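Side-chain contacts in putative glucarate dehydratase (Pseudomonas fluorescens, PDB 4IT1), which probably catalyses the magnesium-dependent dehydration of D-glucarate to 5-dehydro-4-deoxy-D-glucarate, as a member of the mandelate racemase/muconate lactonizing enzyme family: residues F93-L98 with V138-L143; D162-S167 with V357-P362; F171-Q176 with V197-R202. All coordinates share one frame; numbering follows the deposited sequence.

Overall arrangement
The three contacts follow the chain from the N-terminal domain into the barrel typical of the enolase superfamily. Interaction 1 joins helix 95-107 to helix 128-148. Strand 163-170 comes next, and interaction 2 packs its beginning against the end of helix 348-360, the centres of interactions 1 and 2 lying about 22 Å apart. Interaction 3 ties the loop that continues this strand to helix 193-207; it falls within the long span of chain that interaction 2 brings together, their centres about 27 Å apart. Interactions 1 and 3, whose centres are about 40 Å apart, lie on opposite sides of the chain's centre. Residues of interactions 1 and 2 also touch the second subunit, whereas interaction 3 borders the active-site region.

Interaction 1 of 3, residues F93-L98 with V138-L143; sequences FNLNQL and VAFLDL
Leu98 lays a methyl group over the ring of Phe140: its CD2 lies 4.0 Å from the centroid of the Phe140 ring, only 3° off the ring normal. This is a CH-pi contact over the middle of one face. The other methyl, CD1, reaches the far end of the same ring, 4.2 Å from Phe140 CZ. Leu98 and Phe140 both start out from their helices toward the opposing segment.

Leu95 meets the base of the aromatic side chain. Its CD2 is 3.8 Å from Phe140 CB and equally close to Phe140 CD2, an oblique approach in which the two side chains slide past each other in opposite directions. The second branch of Leu95 serves another partner: CD1 touches Leu141 CD2 at 4.1 Å, and these two side chains cross at about a right angle. In Leu95, chi1 of -79° sets CG beside the backbone N, anti to the carbonyl carbon, and from there the two methyls diverge, CD2 to Phe140 and CD1 to Leu141. The four touching residues are buried and the contact is wholly apolar.

Asn94 is the N-cap of helix 95-107. Asn94 OD1 accepts from Gln97 N at 3.1 Å, with the donor well above the carbonyl plane, and this capping bond occupies an amide of the first turn, the turn that presents Leu95 and Leu98.

Tyr133 of helix 128-148 extends the apolar surface by touching both leucines, while Arg323 of helix 322-334 packs on Leu95 and Leu141. Asn96 bonds through ND2 to Gly158 O and Ala360 O of the second subunit. The contact thus joins two helices of the N-terminal domain, with helix 128-148 also resting on strand 50-60 through Ala139 and Leu143.

Interaction 2 of 3, residues D162-S167 with V357-P362; sequences DEVPFS and VAAAVP
Strand 163-165 passes the last turns of helix 348-360 with Val164 and Ala359 as the nearest pair, their CA atoms 6.5 Å apart. At so short a separation the helix offers small side chains, and Val164 is the one residue of its segment that meets them. Its bond to CB points toward the helix, and the two methyls divide the work: CG1 touches Ala358 CB at 3.9 Å, and CG2 lies 4.2 Å from Ala359 CB. With CG1 anti to the backbone N (chi1 178°) and CG2 anti to the carbonyl carbon, the branched end straddles the two successive alanines. The CB of Ala358 points toward the strand, whereas that of Ala359 leaves at an angle across it.

Backbone bonding of Val164 runs instead to Val394 in the antiparallel neighbour strand 393-395. A little further along, Phe166 packs on Leu351 and Met354 of the same helix, and nearby Val361 O accepts from Arg161 NH1. The contact therefore lies where a strand and a helix of the barrel domain pack together. The three touching residues are buried and meet by methyl groups alone, so their union rests on close apolar packing without directional bonds.

Interaction 3 of 3, residues F171-Q176 with V197-R202; sequences FFKYAQ and VAQAAR
Two hydrogen bonds join the amide of Gln199 to the backbone of Phe171, one through the oxygen and one through the nitrogen of the amide. Phe171 N donates to Gln199 OE1 at 3.2 Å, lying in the carbonyl plane on a lone pair, with an N-H...O angle of 165°. In return Gln199 NE2 donates to Phe171 O at 2.8 Å, almost in line with the carbonyl bond (C=O...N angle 160°) and close to the plane of the glutamine amide. Both polar backbone atoms of one residue are thus satisfied by a single side chain, and the paired bonds fix the rotation of that amide. The glutamine gets there by reaching straight out of its helix, CG anti to the backbone N (chi1 -175°) and the chain extended beyond it. With an alanine here the amide is gone, and Phe171 N and O would probably lose both mates, leaving the loop backbone freer to shift.

Van der Waals contact adds little: Lys173 CD passes 4.4 Å from Gln199 NE2. The charge of Lys173 is engaged elsewhere, its NZ bonding to Gly188 O and to Tyr174 O (3.1 Å) and forming a salt bridge with Asp185.

Aromatic packing takes the Phe171 ring away from the helix, to the rings of Trp374, His371 and Tyr169, and its side chain comes within about 4 Å (nearest atoms) both of that of Lys215, the predicted proton acceptor, and of a bound tartrate, probably from the crystallisation liquor, consistent with Phe171 bordering the active-site pocket.

In the fold, Gln199 ties helix 193-207 to the loop that follows strand 163-170 and also packs on Leu170 at that strand's end, while Val197 and Ala200 pack helix 193-207 on helix 221-234.

Interaction 1 of 3, residues F93-L98 with V138-L143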
loop_
_atom_site.group_PDB
_atom_site.type_symbol
_atom_site.label_atom_id
_atom_site.label_comp_id
_atom_site.label_asym_id
_atom_site.label_seq_id
_atom_site.Cartn_x
_atom_site.Cartn_y
_atom_site.Cartn_z
ATOM N N PHE A 93 -4.957 -17.387 0.891
ATOM C CA PHE A 93 -3.897 -16.416 1.137
ATOM C C PHE A 93 -3.357 -15.872 -0.174
ATOM O O PHE A 93 -2.884 -14.734 -0.233
ATOM C CB PHE A 93 -2.764 -17.042 1.955
ATOM C CG PHE A 93 -3.120 -17.267 3.395
ATOM C CD1 PHE A 93 -2.903 -16.271 4.339
ATOM C CD2 PHE A 93 -3.689 -18.468 3.806
ATOM C CE1 PHE A 93 -3.241 -16.471 5.666
ATOM C CE2 PHE A 93 -4.031 -18.674 5.131
ATOM C CZ PHE A 93 -3.805 -17.674 6.063
ATOM N N ASN A 94 -3.433 -16.694 -1.222
ATOM C CA ASN A 94 -2.959 -16.311 -2.546
ATOM C C ASN A 94 -3.936 -15.360 -3.231
ATOM O O ASN A 94 -4.664 -15.746 -4.146
ATOM C CB ASN A 94 -2.699 -17.546 -3.408
ATOM C CG ASN A 94 -1.713 -17.280 -4.530
ATOM O OD1 ASN A 94 -1.472 -16.133 -4.916
ATOM N ND2 ASN A 94 -1.141 -18.346 -5.066
ATOM N N LEU A 95 -3.946 -14.115 -2.761
ATOM C CA LEU A 95 -4.800 -13.072 -3.311
ATOM C C LEU A 95 -4.309 -12.569 -4.669
ATOM O O LEU A 95 -5.102 -12.081 -5.469
ATOM C CB LEU A 95 -4.926 -11.915 -2.324
ATOM C CG LEU A 95 -5.887 -12.098 -1.148
ATOM C CD1 LEU A 95 -5.584 -11.081 -0.069
ATOM C CD2 LEU A 95 -7.333 -11.972 -1.589
ATOM N N ASN A 96 -3.006 -12.689 -4.923
ATOM C CA ASN A 96 -2.449 -12.373 -6.242
ATOM C C ASN A 96 -2.967 -13.303 -7.348
ATOM O O ASN A 96 -3.171 -12.869 -8.486
ATOM C CB ASN A 96 -0.917 -12.367 -6.204
ATOM C CG ASN A 96 -0.356 -11.153 -5.479
ATOM O OD1 ASN A 96 -1.028 -10.128 -5.347
ATOM N ND2 ASN A 96 0.879 -11.266 -4.997
ATOM N N GLN A 97 -3.168 -14.577 -7.002
ATOM C CA GLN A 97 -3.869 -15.535 -7.859
ATOM C C GLN A 97 -5.294 -15.040 -8.101
ATOM O O GLN A 97 -5.713 -14.904 -9.250
ATOM C CB GLN A 97 -3.888 -16.926 -7.212
ATOM C CG GLN A 97 -4.693 -17.992 -7.944
ATOM C CD GLN A 97 -3.876 -18.740 -8.979
ATOM O OE1 GLN A 97 -3.665 -18.258 -10.098
ATOM N NE2 GLN A 97 -3.418 -19.935 -8.613
ATOM N N LEU A 98 -6.022 -14.757 -7.019
ATOM C CA LEU A 98 -7.387 -14.221 -7.106
ATOM C C LEU A 98 -7.515 -13.002 -8.034
ATOM O O LEU A 98 -8.518 -12.866 -8.737
ATOM C CB LEU A 98 -7.950 -13.881 -5.720
ATOM C CG LEU A 98 -9.281 -13.106 -5.710
ATOM C CD1 LEU A 98 -10.428 -13.960 -6.231
ATOM C CD2 LEU A 98 -9.635 -12.543 -4.345
ATOM N N VAL A 138 -12.471 -9.315 0.483
ATOM C CA VAL A 138 -13.007 -9.189 1.834
ATOM C C VAL A 138 -13.292 -10.569 2.436
ATOM O O VAL A 138 -12.862 -10.856 3.553
ATOM C CB VAL A 138 -14.250 -8.268 1.870
ATOM C CG1 VAL A 138 -14.931 -8.292 3.233
ATOM C CG2 VAL A 138 -13.858 -6.843 1.502
ATOM N N ALA A 139 -13.978 -11.426 1.685
ATOM C CA ALA A 139 -14.310 -12.771 2.155
ATOM C C ALA A 139 -13.072 -13.634 2.378
ATOM O O ALA A 139 -13.003 -14.370 3.364
ATOM C CB ALA A 139 -15.274 -13.445 1.196
ATOM N N PHE A 140 -12.105 -13.537 1.465
ATOM C CA PHE A 140 -10.803 -14.197 1.608
ATOM C C PHE A 140 -10.059 -13.781 2.883
ATOM O O PHE A 140 -9.376 -14.598 3.500
ATOM C CB PHE A 140 -9.908 -13.857 0.421
ATOM C CG PHE A 140 -10.010 -14.811 -0.731
ATOM C CD1 PHE A 140 -11.227 -15.055 -1.360
ATOM C CD2 PHE A 140 -8.865 -15.427 -1.228
ATOM C CE1 PHE A 140 -11.301 -15.920 -2.445
ATOM C CE2 PHE A 140 -8.932 -16.293 -2.309
ATOM C CZ PHE A 140 -10.151 -16.534 -2.922
ATOM N N LEU A 141 -10.167 -12.505 3.251
ATOM C CA LEU A 141 -9.502 -11.993 4.451
ATOM C C LEU A 141 -10.294 -12.324 5.706
ATOM O O LEU A 141 -9.710 -12.702 6.723
ATOM C CB LEU A 141 -9.235 -10.488 4.354
ATOM C CG LEU A 141 -8.148 -10.037 3.369
ATOM C CD1 LEU A 141 -8.206 -8.533 3.148
ATOM C CD2 LEU A 141 -6.758 -10.459 3.822
ATOM N N ASP A 142 -11.619 -12.187 5.629
ATOM C CA ASP A 142 -12.503 -12.623 6.706
ATOM C C ASP A 142 -12.285 -14.102 7.000
ATOM O O ASP A 142 -12.369 -14.525 8.152
ATOM C CB ASP A 142 -13.968 -12.376 6.362
ATOM C CG ASP A 142 -14.905 -12.705 7.519
ATOM O OD1 ASP A 142 -14.574 -12.367 8.675
ATOM O OD2 ASP A 142 -15.975 -13.298 7.275
ATOM N N LEU A 143 -11.987 -14.872 5.955
ATOM C CA LEU A 143 -11.671 -16.283 6.104
ATOM C C LEU A 143 -10.400 -16.444 6.926
ATOM O O LEU A 143 -10.412 -17.100 7.972
ATOM C CB LEU A 143 -11.479 -16.948 4.738
ATOM C CG LEU A 143 -11.838 -18.426 4.540
ATOM C CD1 LEU A 143 -10.733 -19.111 3.755
ATOM C CD2 LEU A 143 -12.089 -19.178 5.838
#

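Interaction 2 of 3, residues D162-S167 with V357-P362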
loop_
_atom_site.group_PDB
_atom_site.type_symbol
_atom_site.label_atom_id
_atom_site.label_comp_id
_atom_site.label_asym_id
_atom_site.label_seq_id
_atom_site.Cartn_x
_atom_site.Cartn_y
_atom_site.Cartn_z
ATOM N N ASP A 162 -10.217 1.790 18.260
ATOM C CA ASP A 162 -11.165 0.711 18.552
ATOM C C ASP A 162 -12.597 1.144 18.240
ATOM O O ASP A 162 -13.545 0.357 18.352
ATOM C CB ASP A 162 -11.038 0.245 20.013
ATOM C CG ASP A 162 -11.124 1.391 21.016
ATOM O OD1 ASP A 162 -11.933 2.319 20.813
ATOM O OD2 ASP A 162 -10.379 1.355 22.020
ATOM N N GLU A 163 -12.742 2.411 17.864
ATOM C CA GLU A 163 -14.023 2.992 17.498
ATOM C C GLU A 163 -13.853 3.859 16.252
ATOM O O GLU A 163 -12.917 4.662 16.172
ATOM C CB GLU A 163 -14.571 3.830 18.644
ATOM C CG GLU A 163 -15.072 3.011 19.819
ATOM C CD GLU A 163 -15.916 3.823 20.779
ATOM O OE1 GLU A 163 -15.990 5.061 20.617
ATOM O OE2 GLU A 163 -16.508 3.220 21.697
ATOM N N VAL A 164 -14.758 3.691 15.290
ATOM C CA VAL A 164 -14.717 4.433 14.026
ATOM C C VAL A 164 -15.903 5.387 13.940
ATOM O O VAL A 164 -17.052 4.941 13.920
ATOM C CB VAL A 164 -14.718 3.487 12.805
ATOM C CG1 VAL A 164 -14.723 4.287 11.509
ATOM C CG2 VAL A 164 -13.514 2.552 12.845
ATOM N N PRO A 165 -15.632 6.706 13.898
ATOM C CA PRO A 165 -16.726 7.687 13.867
ATOM C C PRO A 165 -17.457 7.712 12.515
ATOM O O PRO A 165 -16.883 7.334 11.489
ATOM C CB PRO A 165 -16.021 9.023 14.136
ATOM C CG PRO A 165 -14.606 8.813 13.695
ATOM C CD PRO A 165 -14.302 7.341 13.837
ATOM N N PHE A 166 -18.720 8.131 12.539
ATOM C CA PHE A 166 -19.550 8.220 11.343
ATOM C C PHE A 166 -20.434 9.436 11.441
ATOM O O PHE A 166 -20.694 9.931 12.537
ATOM C CB PHE A 166 -20.433 6.984 11.194
ATOM C CG PHE A 166 -19.737 5.810 10.577
ATOM C CD1 PHE A 166 -19.737 5.632 9.198
ATOM C CD2 PHE A 166 -19.092 4.871 11.375
ATOM C CE1 PHE A 166 -19.107 4.537 8.626
ATOM C CE2 PHE A 166 -18.454 3.776 10.806
ATOM C CZ PHE A 166 -18.462 3.610 9.428
ATOM N N SER A 167 -20.903 9.915 10.295
ATOM C CA SER A 167 -21.819 11.043 10.283
ATOM C C SER A 167 -23.245 10.570 10.070
ATOM O O SER A 167 -23.496 9.395 9.758
ATOM C CB SER A 167 -21.420 12.073 9.216
ATOM O OG SER A 167 -21.316 11.477 7.938
ATOM N N VAL A 357 -10.957 -1.600 8.025
ATOM C CA VAL A 357 -9.869 -0.968 7.268
ATOM C C VAL A 357 -9.718 0.467 7.748
ATOM O O VAL A 357 -8.606 0.951 7.914
ATOM C CB VAL A 357 -10.028 -1.077 5.722
ATOM C CG1 VAL A 357 -11.220 -0.285 5.217
ATOM C CG2 VAL A 357 -8.757 -0.635 5.015
ATOM N N ALA A 358 -10.847 1.120 8.008
ATOM C CA ALA A 358 -10.858 2.436 8.627
ATOM C C ALA A 358 -10.093 2.449 9.959
ATOM O O ALA A 358 -9.539 3.479 10.356
ATOM C CB ALA A 358 -12.292 2.895 8.836
ATOM N N ALA A 359 -10.067 1.295 10.630
ATOM C CA ALA A 359 -9.466 1.163 11.952
ATOM C C ALA A 359 -7.967 0.945 11.866
ATOM O O ALA A 359 -7.241 1.273 12.802
ATOM C CB ALA A 359 -10.125 0.030 12.731
ATOM N N ALA A 360 -7.506 0.390 10.746
ATOM C CA ALA A 360 -6.077 0.135 10.561
ATOM C C ALA A 360 -5.306 1.299 9.938
ATOM O O ALA A 360 -4.077 1.224 9.798
ATOM C CB ALA A 360 -5.854 -1.143 9.764
ATOM N N VAL A 361 -6.009 2.366 9.559
ATOM C CA VAL A 361 -5.331 3.487 8.902
ATOM C C VAL A 361 -5.046 4.631 9.871
ATOM O O VAL A 361 -5.963 5.137 10.535
ATOM C CB VAL A 361 -6.001 3.961 7.572
ATOM C CG1 VAL A 361 -6.132 2.795 6.593
ATOM C CG2 VAL A 361 -7.346 4.629 7.806
ATOM N N PRO A 362 -3.763 5.024 9.961
ATOM C CA PRO A 362 -3.316 6.056 10.892
ATOM C C PRO A 362 -3.950 7.382 10.538
ATOM O O PRO A 362 -4.405 8.107 11.425
ATOM C CB PRO A 362 -1.802 6.121 10.653
ATOM C CG PRO A 362 -1.451 4.826 10.001
ATOM C CD PRO A 362 -2.647 4.480 9.168
#

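Interaction 3 of 3, residues F171-Q176 with V197-R202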
loop_
_atom_site.group_PDB
_atom_site.type_symbol
_atom_site.label_atom_id
_atom_site.label_comp_id
_atom_site.label_asym_id
_atom_site.label_seq_id
_atom_site.Cartn_x
_atom_site.Cartn_y
_atom_site.Cartn_z
ATOM N N PHE A 171 -31.003 13.084 3.836
ATOM C CA PHE A 171 -31.579 13.154 2.498
ATOM C C PHE A 171 -32.871 13.944 2.514
ATOM O O PHE A 171 -33.627 13.888 3.485
ATOM C CB PHE A 171 -31.929 11.756 2.003
ATOM C CG PHE A 171 -30.748 10.938 1.602
ATOM C CD1 PHE A 171 -30.024 10.224 2.549
ATOM C CD2 PHE A 171 -30.370 10.855 0.264
ATOM C CE1 PHE A 171 -28.935 9.450 2.176
ATOM C CE2 PHE A 171 -29.282 10.081 -0.117
ATOM C CZ PHE A 171 -28.560 9.379 0.840
ATOM N N PHE A 172 -33.135 14.663 1.431
ATOM C CA PHE A 172 -34.497 15.069 1.139
ATOM C C PHE A 172 -35.231 13.826 0.637
ATOM O O PHE A 172 -34.623 12.941 0.023
ATOM C CB PHE A 172 -34.530 16.194 0.116
ATOM C CG PHE A 172 -33.847 17.446 0.585
ATOM C CD1 PHE A 172 -34.516 18.357 1.397
ATOM C CD2 PHE A 172 -32.529 17.714 0.231
ATOM C CE1 PHE A 172 -33.889 19.519 1.840
ATOM C CE2 PHE A 172 -31.898 18.875 0.664
ATOM C CZ PHE A 172 -32.578 19.779 1.472
ATOM N N LYS A 173 -36.520 13.731 0.953
ATOM C CA LYS A 173 -37.329 12.588 0.541
ATOM C C LYS A 173 -38.794 12.979 0.409
ATOM O O LYS A 173 -39.231 13.976 0.993
ATOM C CB LYS A 173 -37.155 11.398 1.508
ATOM C CG LYS A 173 -37.758 11.583 2.904
ATOM C CD LYS A 173 -37.378 10.450 3.857
ATOM C CE LYS A 173 -38.110 9.146 3.552
ATOM N NZ LYS A 173 -39.591 9.259 3.716
ATOM N N TYR A 174 -39.536 12.207 -0.386
ATOM C CA TYR A 174 -40.994 12.303 -0.422
ATOM C C TYR A 174 -41.551 11.461 0.720
ATOM O O TYR A 174 -40.854 10.587 1.249
ATOM C CB TYR A 174 -41.567 11.805 -1.762
ATOM C CG TYR A 174 -41.257 12.673 -2.970
ATOM C CD1 TYR A 174 -41.269 14.069 -2.885
ATOM C CD2 TYR A 174 -40.987 12.095 -4.211
ATOM C CE1 TYR A 174 -40.992 14.858 -3.993
ATOM C CE2 TYR A 174 -40.714 12.877 -5.328
ATOM C CZ TYR A 174 -40.716 14.256 -5.214
ATOM O OH TYR A 174 -40.443 15.039 -6.314
ATOM N N ALA A 175 -42.804 11.714 1.089
ATOM C CA ALA A 175 -43.471 10.953 2.141
ATOM C C ALA A 175 -43.574 9.469 1.779
ATOM O O ALA A 175 -43.419 8.600 2.635
ATOM C CB ALA A 175 -44.849 11.536 2.420
ATOM N N GLN A 176 -43.812 9.188 0.502
ATOM C CA GLN A 176 -44.020 7.817 0.042
ATOM C C GLN A 176 -43.621 7.623 -1.418
ATOM O O GLN A 176 -43.651 8.567 -2.216
ATOM C CB GLN A 176 -45.491 7.415 0.217
ATOM C CG GLN A 176 -46.477 8.394 -0.408
ATOM C CD GLN A 176 -47.887 7.842 -0.510
ATOM O OE1 GLN A 176 -48.823 8.407 0.056
ATOM N NE2 GLN A 176 -48.049 6.739 -1.240
ATOM N N VAL A 197 -34.111 19.185 9.818
ATOM C CA VAL A 197 -33.662 19.340 11.209
ATOM C C VAL A 197 -34.205 18.187 12.054
ATOM O O VAL A 197 -33.449 17.501 12.748
ATOM C CB VAL A 197 -34.080 20.713 11.793
ATOM C CG1 VAL A 197 -33.992 20.720 13.315
ATOM C CG2 VAL A 197 -33.218 21.827 11.209
ATOM N N ALA A 198 -35.512 17.964 11.942
ATOM C CA ALA A 198 -36.193 16.854 12.599
ATOM C C ALA A 198 -35.613 15.492 12.208
ATOM O O ALA A 198 -35.485 14.606 13.055
ATOM C CB ALA A 198 -37.678 16.908 12.287
ATOM N N GLN A 199 -35.259 15.327 10.933
ATOM C CA GLN A 199 -34.709 14.057 10.452
ATOM C C GLN A 199 -33.338 13.775 11.081
ATOM O O GLN A 199 -33.034 12.638 11.463
ATOM C CB GLN A 199 -34.623 14.042 8.918
ATOM C CG GLN A 199 -34.161 12.709 8.337
ATOM C CD GLN A 199 -33.737 12.801 6.876
ATOM O OE1 GLN A 199 -32.575 12.556 6.537
ATOM N NE2 GLN A 199 -34.678 13.150 6.005
ATOM N N ALA A 200 -32.517 14.819 11.181
ATOM C CA ALA A 200 -31.206 14.724 11.828
ATOM C C ALA A 200 -31.353 14.406 13.314
ATOM O O ALA A 200 -30.705 13.485 13.828
ATOM C CB ALA A 200 -30.415 16.011 11.633
ATOM N N ALA A 201 -32.215 15.168 13.987
ATOM C CA ALA A 201 -32.525 14.944 15.398
ATOM C C ALA A 201 -32.822 13.471 15.660
ATOM O O ALA A 201 -32.246 12.874 16.574
ATOM C CB ALA A 201 -33.688 15.818 15.840
ATOM N N ARG A 202 -33.687 12.883 14.832
ATOM C CA ARG A 202 -34.021 11.470 14.954
ATOM C C ARG A 202 -32.775 10.597 14.935
ATOM O O ARG A 202 -32.640 9.689 15.756
ATOM C CB ARG A 202 -34.987 11.032 13.856
ATOM C CG ARG A 202 -35.152 9.522 13.780
ATOM C CD ARG A 202 -36.311 9.125 12.886
ATOM N NE ARG A 202 -36.305 7.687 12.620
ATOM C CZ ARG A 202 -37.325 7.019 12.088
ATOM N NH1 ARG A 202 -38.447 7.659 11.762
ATOM N NH2 ARG A 202 -37.227 5.707 11.887
#